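Local coordinates for ABC transporter, substrate binding protein (Agrobacterium tumefaciens, PDB 3C9H) that probably captures a solute in the periplasm and delivers it to an ABC transporter, and binds a magnesium ion, at residues Ser216-Leu220 / Ile234-Ala239. Residues are numbered along the deposited sequence; the frame is centred on the assembly and turned at random.
Sequences SSAIL and ILGSYA. With CIT (citric acid), chain D.
I234 lays its side chain over the first turn of helix 216-224: its CD1 meets I219 CD1 at 3.4 Å and its CG2 lies 4.0 Å from L220 CG. The 216-220 backbone is helical, L220 N bonding S216 O at 2.8 Å; I234 and L235 end strand 230-235, and L235, at the N-cap, leads into helix 236-245, with A239 N 2.9 Å from L235 O. CA atoms of S216 and I234 stand 5.6 Å apart, those of L220 and A239 6.9 Å. S216 (chi1 m) accepts a nearly straight hydrogen bond, L235 N to S216 OG 3.1 Å; its OG also bonds Y176. In this periplasmic-binding-protein fold helix 216-224 starts at the ligand cleft, where S216 N donates to O6 of citrate, probably from the crystallisation liquor (2.9 Å), while Y238 of helix 236-245 reaches it by its side chain, OH to O2 2.5 Å. The Y238 side chain lies about 4 Å from the magnesium ion bound by S41 and D43. Deeper in, L220 packs CD1 on Y238 CB at 3.8 Å and CD2 on A239 CB at 4.1 Å.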
loop_
_atom_site.group_PDB
_atom_site.type_symbol
_atom_site.label_atom_id
_atom_site.label_comp_id
_atom_site.label_asym_id
_atom_site.label_seq_id
_atom_site.Cartn_x
_atom_site.Cartn_y
_atom_site.Cartn_z
ATOM N N SER A 216 6.933 -2.410 -5.043
ATOM C CA SER A 216 6.934 -3.834 -4.753
ATOM C C SER A 216 7.121 -4.602 -6.031
ATOM O O SER A 216 7.852 -5.595 -6.046
ATOM C CB SER A 216 5.639 -4.289 -4.070
ATOM O OG SER A 216 5.676 -4.070 -2.673
ATOM N N SER A 217 6.490 -4.140 -7.114
ATOM C CA SER A 217 6.562 -4.865 -8.389
ATOM C C SER A 217 8.005 -5.025 -8.888
ATOM O O SER A 217 8.355 -6.093 -9.391
ATOM C CB SER A 217 5.708 -4.208 -9.462
ATOM O OG SER A 217 6.136 -2.876 -9.632
ATOM N N ALA A 218 8.838 -3.986 -8.752
ATOM C CA ALA A 218 10.258 -4.068 -9.152
ATOM C C ALA A 218 10.995 -5.162 -8.360
ATOM O O ALA A 218 11.831 -5.903 -8.883
ATOM C CB ALA A 218 10.981 -2.707 -8.974
ATOM N N ILE A 219 10.698 -5.242 -7.080
ATOM C CA ILE A 219 11.339 -6.232 -6.224
ATOM C C ILE A 219 10.797 -7.618 -6.580
ATOM O O ILE A 219 11.559 -8.542 -6.779
ATOM C CB ILE A 219 11.138 -5.908 -4.747
ATOM C CG1 ILE A 219 11.862 -4.598 -4.379
ATOM C CG2 ILE A 219 11.609 -7.103 -3.880
ATOM C CD1 ILE A 219 11.478 -4.036 -2.985
ATOM N N LEU A 220 9.487 -7.731 -6.749
ATOM C CA LEU A 220 8.881 -9.004 -7.100
ATOM C C LEU A 220 9.432 -9.575 -8.397
ATOM O O LEU A 220 9.769 -10.767 -8.440
ATOM C CB LEU A 220 7.354 -8.897 -7.111
ATOM C CG LEU A 220 6.744 -8.846 -5.704
ATOM C CD1 LEU A 220 5.336 -8.307 -5.770
ATOM C CD2 LEU A 220 6.778 -10.228 -5.013
ATOM N N ILE A 234 7.385 -6.203 1.658
ATOM C CA ILE A 234 6.761 -6.189 0.356
ATOM C C ILE A 234 5.253 -6.292 0.572
ATOM O O ILE A 234 4.813 -6.927 1.524
ATOM C CB ILE A 234 7.300 -7.370 -0.530
ATOM C CG1 ILE A 234 8.834 -7.296 -0.577
ATOM C CG2 ILE A 234 6.686 -7.338 -1.952
ATOM C CD1 ILE A 234 9.387 -5.934 -1.018
ATOM N N LEU A 235 4.471 -5.671 -0.317
ATOM C CA LEU A 235 3.028 -5.775 -0.255
ATOM C C LEU A 235 2.565 -7.222 -0.483
ATOM O O LEU A 235 2.804 -7.803 -1.535
ATOM C CB LEU A 235 2.364 -4.792 -1.227
ATOM C CG LEU A 235 2.485 -3.285 -0.904
ATOM C CD1 LEU A 235 1.776 -2.464 -1.986
ATOM C CD2 LEU A 235 1.945 -2.939 0.513
ATOM N N GLY A 236 1.883 -7.785 0.506
ATOM C CA GLY A 236 1.457 -9.185 0.458
ATOM C C GLY A 236 0.451 -9.453 -0.639
ATOM O O GLY A 236 0.439 -10.515 -1.219
ATOM N N SER A 237 -0.407 -8.472 -0.915
ATOM C CA SER A 237 -1.417 -8.593 -1.964
ATOM C C SER A 237 -0.753 -8.749 -3.329
ATOM O O SER A 237 -1.093 -9.618 -4.095
ATOM C CB SER A 237 -2.314 -7.352 -1.939
ATOM O OG SER A 237 -1.524 -6.173 -1.801
ATOM N N TYR A 238 0.223 -7.898 -3.616
ATOM C CA TYR A 238 0.973 -7.950 -4.856
ATOM C C TYR A 238 1.787 -9.232 -4.909
ATOM O O TYR A 238 1.899 -9.843 -5.974
ATOM C CB TYR A 238 1.915 -6.762 -4.941
ATOM C CG TYR A 238 1.257 -5.392 -5.150
ATOM C CD1 TYR A 238 -0.127 -5.206 -5.066
ATOM C CD2 TYR A 238 2.036 -4.293 -5.421
ATOM C CE1 TYR A 238 -0.699 -3.934 -5.237
ATOM C CE2 TYR A 238 1.484 -3.047 -5.609
ATOM C CZ TYR A 238 0.107 -2.870 -5.522
ATOM O OH TYR A 238 -0.429 -1.614 -5.695
ATOM N N ALA A 239 2.346 -9.642 -3.767
ATOM C CA ALA A 239 3.148 -10.848 -3.725
ATOM C C ALA A 239 2.267 -12.054 -4.071
ATOM O O ALA A 239 2.668 -12.885 -4.861
ATOM C CB ALA A 239 3.807 -11.002 -2.365
HETATM C C1 CIT D . 1.352 0.726 -3.847
HETATM O O1 CIT D . 0.259 1.048 -3.301
HETATM O O2 CIT D . 1.367 -0.089 -4.794
HETATM C C2 CIT D . 2.656 1.281 -3.341
HETATM C C3 CIT D . 3.682 1.574 -4.451
HETATM O O7 CIT D . 3.052 2.343 -5.520
HETATM C C4 CIT D . 4.852 2.388 -3.910
HETATM C C5 CIT D . 4.455 3.755 -3.451
HETATM O O3 CIT D . 4.860 4.218 -2.336
HETATM O O4 CIT D . 3.769 4.418 -4.243
HETATM C C6 CIT D . 4.256 0.285 -5.062
HETATM O O5 CIT D . 4.140 0.012 -6.288
HETATM O O6 CIT D . 4.843 -0.542 -4.353
#